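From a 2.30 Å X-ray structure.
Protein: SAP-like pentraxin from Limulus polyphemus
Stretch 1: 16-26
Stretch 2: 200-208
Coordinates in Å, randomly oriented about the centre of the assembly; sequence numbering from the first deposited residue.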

ATOM      1  N   ASN A  16      58.323   9.114  16.603  1.00 24.28           N
ATOM      2  CA  ASN A  16      58.542  10.068  17.684  1.00 25.72           C
ATOM      3  C   ASN A  16      59.011  11.393  17.094  1.00 26.06           C
ATOM      4  O   ASN A  16      59.882  11.409  16.224  1.00 26.16           O
ATOM      5  CB  ASN A  16      59.595   9.523  18.650  1.00 26.14           C
ATOM      6  CG  ASN A  16      59.645  10.296  19.952  1.00 28.22           C
ATOM      7  OD1 ASN A  16      59.919  11.493  19.966  1.00 29.04           O
ATOM      8  ND2 ASN A  16      59.373   9.612  21.056  1.00 29.74           N
ATOM      9  N   PRO A  17      58.449  12.525  17.559  1.00 26.18           N
ATOM     10  CA  PRO A  17      57.421  12.666  18.600  1.00 25.48           C
ATOM     11  C   PRO A  17      55.972  12.617  18.101  1.00 24.45           C
ATOM     12  O   PRO A  17      55.056  13.012  18.827  1.00 24.95           O
ATOM     13  CB  PRO A  17      57.755  14.020  19.204  1.00 25.69           C
ATOM     14  CG  PRO A  17      58.076  14.819  17.971  1.00 25.63           C
ATOM     15  CD  PRO A  17      58.939  13.854  17.140  1.00 26.00           C
ATOM     16  N   LYS A  18      55.758  12.147  16.875  1.00 22.10           N
ATOM     17  CA  LYS A  18      54.402  12.078  16.337  1.00 20.72           C
ATOM     18  C   LYS A  18      53.765  10.702  16.535  1.00 18.29           C
ATOM     19  O   LYS A  18      54.258   9.696  16.017  1.00 17.10           O
ATOM     20  CB  LYS A  18      54.392  12.443  14.849  1.00 22.18           C
ATOM     21  CG  LYS A  18      53.003  12.346  14.219  1.00 25.71           C
ATOM     22  CD  LYS A  18      53.030  12.544  12.702  1.00 28.71           C
ATOM     23  CE  LYS A  18      51.646  12.318  12.086  1.00 28.62           C
ATOM     24  NZ  LYS A  18      51.632  12.501  10.602  1.00 30.25           N
ATOM     25  N   PHE A  19      52.668  10.670  17.291  1.00 16.01           N
ATOM     26  CA  PHE A  19      51.953   9.423  17.561  1.00 14.69           C
ATOM     27  C   PHE A  19      50.462   9.555  17.221  1.00 13.37           C
ATOM     28  O   PHE A  19      49.639   9.860  18.088  1.00 12.53           O
ATOM     29  CB  PHE A  19      52.095   9.024  19.041  1.00 14.71           C
ATOM     30  CG  PHE A  19      53.522   8.900  19.515  1.00 15.86           C
ATOM     31  CD1 PHE A  19      54.224  10.020  19.959  1.00 17.32           C
ATOM     32  CD2 PHE A  19      54.160   7.662  19.523  1.00 15.84           C
ATOM     33  CE1 PHE A  19      55.547   9.904  20.407  1.00 17.95           C
ATOM     34  CE2 PHE A  19      55.478   7.535  19.966  1.00 15.92           C
ATOM     35  CZ  PHE A  19      56.173   8.656  20.408  1.00 16.77           C
ATOM     36  N   PRO A  20      50.092   9.336  15.953  1.00 13.00           N
ATOM     37  CA  PRO A  20      48.668   9.456  15.614  1.00 12.26           C
ATOM     38  C   PRO A  20      47.816   8.532  16.487  1.00 11.14           C
ATOM     39  O   PRO A  20      48.135   7.355  16.653  1.00 10.45           O
ATOM     40  CB  PRO A  20      48.631   9.091  14.124  1.00 13.64           C
ATOM     41  CG  PRO A  20      49.853   8.224  13.945  1.00 14.27           C
ATOM     42  CD  PRO A  20      50.885   8.920  14.786  1.00 11.89           C
ATOM     43  N   HIS A  21      46.744   9.072  17.059  1.00  8.79           N
ATOM     44  CA  HIS A  21      45.884   8.271  17.920  1.00  8.63           C
ATOM     45  C   HIS A  21      44.550   8.937  18.214  1.00  7.99           C
ATOM     46  O   HIS A  21      44.325  10.102  17.898  1.00  9.14           O
ATOM     47  CB  HIS A  21      46.567   8.006  19.270  1.00  6.95           C
ATOM     48  CG  HIS A  21      46.633   9.213  20.159  1.00  7.66           C
ATOM     49  ND1 HIS A  21      47.506  10.258  19.940  1.00  9.11           N
ATOM     50  CD2 HIS A  21      45.920   9.547  21.263  1.00  8.18           C
ATOM     51  CE1 HIS A  21      47.332  11.181  20.871  1.00  8.94           C
ATOM     52  NE2 HIS A  21      46.376  10.773  21.687  1.00  9.53           N
ATOM     53  N   LEU A  22      43.674   8.168  18.845  1.00  8.29           N
ATOM     54  CA  LEU A  22      42.368   8.644  19.265  1.00  7.87           C
ATOM     55  C   LEU A  22      42.309   8.346  20.760  1.00  7.96           C
ATOM     56  O   LEU A  22      42.888   7.361  21.220  1.00  6.09           O
ATOM     57  CB  LEU A  22      41.240   7.865  18.581  1.00  6.79           C
ATOM     58  CG  LEU A  22      41.203   7.706  17.062  1.00  6.96           C
ATOM     59  CD1 LEU A  22      39.878   7.039  16.668  1.00  5.42           C
ATOM     60  CD2 LEU A  22      41.329   9.056  16.395  1.00  5.88           C
ATOM     61  N   ARG A  23      41.626   9.197  21.514  1.00  7.91           N
ATOM     62  CA  ARG A  23      41.457   8.975  22.944  1.00  7.47           C
ATOM     63  C   ARG A  23      40.006   9.310  23.249  1.00  6.92           C
ATOM     64  O   ARG A  23      39.560  10.438  23.019  1.00  5.38           O
ATOM     65  CB  ARG A  23      42.377   9.876  23.776  1.00  7.14           C
ATOM     66  CG  ARG A  23      42.320   9.555  25.280  1.00  8.99           C
ATOM     67  CD  ARG A  23      43.183  10.499  26.121  1.00 10.10           C
ATOM     68  NE  ARG A  23      42.558  11.811  26.274  1.00 13.38           N
ATOM     69  CZ  ARG A  23      43.072  12.949  25.819  1.00 14.66           C
ATOM     70  NH1 ARG A  23      44.231  12.951  25.176  1.00 16.85           N
ATOM     71  NH2 ARG A  23      42.423  14.088  26.000  1.00 16.06           N
ATOM     72  N   PHE A  24      39.260   8.334  23.748  1.00  5.97           N
ATOM     73  CA  PHE A  24      37.864   8.591  24.058  1.00  6.43           C
ATOM     74  C   PHE A  24      37.729   9.491  25.271  1.00  6.52           C
ATOM     75  O   PHE A  24      38.421   9.315  26.275  1.00  6.18           O
ATOM     76  CB  PHE A  24      37.111   7.279  24.239  1.00  4.67           C
ATOM     77  CG  PHE A  24      36.850   6.572  22.944  1.00  5.35           C
ATOM     78  CD1 PHE A  24      37.853   5.836  22.325  1.00  5.23           C
ATOM     79  CD2 PHE A  24      35.620   6.702  22.305  1.00  7.12           C
ATOM     80  CE1 PHE A  24      37.640   5.235  21.078  1.00  7.74           C
ATOM     81  CE2 PHE A  24      35.393   6.104  21.052  1.00  8.06           C
ATOM     82  CZ  PHE A  24      36.410   5.371  20.440  1.00  7.98           C
ATOM     83  N   MET A  25      36.845  10.475  25.150  1.00  8.26           N
ATOM     84  CA  MET A  25      36.611  11.456  26.201  1.00  9.68           C
ATOM     85  C   MET A  25      36.041  10.883  27.493  1.00  9.83           C
ATOM     86  O   MET A  25      36.381  11.349  28.569  1.00 10.59           O
ATOM     87  CB  MET A  25      35.687  12.560  25.680  1.00 10.77           C
ATOM     88  CG  MET A  25      36.267  13.366  24.520  1.00 13.86           C
ATOM     89  SD  MET A  25      37.747  14.287  25.011  1.00 19.59           S
ATOM     90  CE  MET A  25      37.006  15.600  25.969  1.00 16.66           C
ATOM     91  N   GLN A  26      35.180   9.876  27.386  1.00  8.89           N
ATOM     92  CA  GLN A  26      34.569   9.278  28.562  1.00  9.18           C
ATOM     93  C   GLN A  26      35.255   7.971  28.947  1.00 10.30           C
ATOM     94  O   GLN A  26      35.506   7.114  28.096  1.00 10.44           O
ATOM     95  CB  GLN A  26      33.072   9.043  28.298  1.00  9.73           C
ATOM     96  CG  GLN A  26      32.281   8.502  29.480  1.00  8.87           C
ATOM     97  CD  GLN A  26      30.779   8.471  29.215  1.00  8.58           C
ATOM     98  OE1 GLN A  26      30.346   8.326  28.073  1.00 11.04           O
ATOM     99  NE2 GLN A  26      29.982   8.590  30.270  1.00  6.57           N
ATOM    100  N   SER A 200      32.257  10.464  21.815  1.00 10.99           N
ATOM    101  CA  SER A 200      33.315  11.431  21.542  1.00 11.52           C
ATOM    102  C   SER A 200      34.736  10.967  21.800  1.00  9.63           C
ATOM    103  O   SER A 200      35.011  10.262  22.768  1.00 10.28           O
ATOM    104  CB  SER A 200      33.067  12.696  22.370  1.00 12.43           C
ATOM    105  OG  SER A 200      31.785  13.222  22.089  1.00 15.87           O
ATOM    106  N   PHE A 201      35.642  11.391  20.932  1.00  8.53           N
ATOM    107  CA  PHE A 201      37.046  11.051  21.077  1.00  7.39           C
ATOM    108  C   PHE A 201      37.932  12.160  20.540  1.00  7.51           C
ATOM    109  O   PHE A 201      37.545  12.898  19.629  1.00  7.04           O
ATOM    110  CB  PHE A 201      37.349   9.724  20.371  1.00  7.54           C
ATOM    111  CG  PHE A 201      36.996   9.699  18.906  1.00  7.56           C
ATOM    112  CD1 PHE A 201      37.873  10.213  17.952  1.00  7.65           C
ATOM    113  CD2 PHE A 201      35.802   9.126  18.478  1.00  8.05           C
ATOM    114  CE1 PHE A 201      37.569  10.153  16.586  1.00  9.26           C
ATOM    115  CE2 PHE A 201      35.486   9.059  17.119  1.00  9.80           C
ATOM    116  CZ  PHE A 201      36.373   9.573  16.169  1.00  7.71           C
ATOM    117  N   VAL A 202      39.106  12.298  21.136  1.00  8.12           N
ATOM    118  CA  VAL A 202      40.067  13.298  20.715  1.00  9.97           C
ATOM    119  C   VAL A 202      40.886  12.696  19.579  1.00 11.89           C
ATOM    120  O   VAL A 202      41.289  11.536  19.647  1.00 13.07           O
ATOM    121  CB  VAL A 202      41.016  13.668  21.871  1.00 10.85           C
ATOM    122  CG1 VAL A 202      42.060  14.660  21.399  1.00 12.73           C
ATOM    123  CG2 VAL A 202      40.230  14.268  23.009  1.00 13.25           C
ATOM    124  N   ALA A 203      41.110  13.473  18.526  1.00 12.71           N
ATOM    125  CA  ALA A 203      41.907  13.018  17.390  1.00 13.39           C
ATOM    126  C   ALA A 203      43.195  13.828  17.457  1.00 15.13           C
ATOM    127  O   ALA A 203      43.153  15.052  17.599  1.00 16.93           O
ATOM    128  CB  ALA A 203      41.178  13.287  16.085  1.00 11.90           C
ATOM    129  N   ASP A 204      44.344  13.166  17.373  1.00 14.81           N
ATOM    130  CA  ASP A 204      45.594  13.909  17.466  1.00 14.97           C
ATOM    131  C   ASP A 204      46.722  13.345  16.617  1.00 14.47           C
ATOM    132  O   ASP A 204      46.676  12.201  16.163  1.00 14.39           O
ATOM    133  CB  ASP A 204      46.051  13.977  18.927  1.00 15.89           C
ATOM    134  CG  ASP A 204      46.843  15.240  19.234  1.00 18.88           C
ATOM    135  OD1 ASP A 204      47.261  15.940  18.286  1.00 19.11           O
ATOM    136  OD2 ASP A 204      47.055  15.533  20.431  1.00 21.98           O
ATOM    137  N   ASP A 205      47.735  14.177  16.412  1.00 14.00           N
ATOM    138  CA  ASP A 205      48.921  13.828  15.641  1.00 14.85           C
ATOM    139  C   ASP A 205      48.692  13.369  14.201  1.00 12.95           C
ATOM    140  O   ASP A 205      49.249  12.370  13.760  1.00 12.36           O
ATOM    141  CB  ASP A 205      49.772  12.788  16.397  1.00 17.00           C
ATOM    142  CG  ASP A 205      50.587  13.408  17.552  1.00 21.41           C
ATOM    143  OD1 ASP A 205      50.747  14.650  17.587  1.00 21.88           O
ATOM    144  OD2 ASP A 205      51.087  12.651  18.417  1.00 22.00           O
ATOM    145  N   GLY A 206      47.860  14.109  13.479  1.00 11.34           N
ATOM    146  CA  GLY A 206      47.626  13.809  12.079  1.00 11.97           C
ATOM    147  C   GLY A 206      46.805  12.621  11.611  1.00 10.60           C
ATOM    148  O   GLY A 206      47.093  12.088  10.539  1.00 11.12           O
ATOM    149  N   VAL A 207      45.805  12.187  12.375  1.00  9.49           N
ATOM    150  CA  VAL A 207      44.980  11.085  11.901  1.00  8.78           C
ATOM    151  C   VAL A 207      44.130  11.685  10.783  1.00  8.66           C
ATOM    152  O   VAL A 207      43.859  12.891  10.781  1.00  7.15           O
ATOM    153  CB  VAL A 207      44.066  10.504  13.005  1.00  8.96           C
ATOM    154  CG1 VAL A 207      44.896   9.669  13.975  1.00 10.42           C
ATOM    155  CG2 VAL A 207      43.345  11.625  13.747  1.00  9.58           C
ATOM    156  N   ILE A 208      43.728  10.854   9.828  1.00  8.66           N
ATOM    157  CA  ILE A 208      42.938  11.325   8.700  1.00  8.56           C
ATOM    158  C   ILE A 208      41.514  10.806   8.772  1.00  7.67           C
ATOM    159  O   ILE A 208      41.291   9.602   8.892  1.00  8.28           O
ATOM    160  CB  ILE A 208      43.565  10.868   7.360  1.00 10.27           C
ATOM    161  CG1 ILE A 208      45.033  11.296   7.300  1.00 11.35           C
ATOM    162  CG2 ILE A 208      42.801  11.472   6.195  1.00 10.11           C
ATOM    163  CD1 ILE A 208      45.794  10.729   6.112  1.00 13.67           C
TER
HETATM  164  O   HOH W   1      49.018  13.036   8.874  1.00 16.98           O
HETATM  165  O   HOH W   2      33.753   8.701  24.885  1.00  1.17           O

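Residues 21-24 and 201-204 pair as antiparallel strands (160° between directions), burying 773 Å² over the two stretches. Lys18, all-trans, lays its aliphatic chain along Asp205 (CG to Asp205 CB, 3.9 Å); its NZ reaches Gly206 O through water 1, with Lys18 NZ to water O 3.2 Å and water O to Gly206 O 2.7 Å. An ideal CB on Gly206 would lie 3.0 Å from Lys18 NZ, a clash, and its positive phi (73°) also favours glycine. Phe19 N donates to Asp205 OD2 (2.8 Å, 156°), so the carboxylate extends the pairing beyond the strand. Pro20, which has no amide hydrogen to offer, instead packs CB against Val207 CG1 (3.8 Å).

His21 makes a reciprocal pair with Asp204: His21 N to Asp204 O, 3.3 Å, and Asp204 N to His21 O, 3.1 Å. Its p rotamer lets ND1 bond Phe19 O (2.9 Å). On the opposite face, buried Leu22 sets CD1 over the Phe201 ring, 4.2 Å from its centroid and 25° off the normal. Arg23 repeats the reciprocal pairing, Arg23 N to Val202 O at 3.0 Å and Val202 N to Arg23 O at 2.7 Å. Phe24 shares Leu22's face; Phe201 CB sits 4.0 Å from its ring centroid. Met25 N closes the ladder on Ser200 O (3.0 Å, 165°), while Met25 SD meets Val202 CG2 at 3.2 Å.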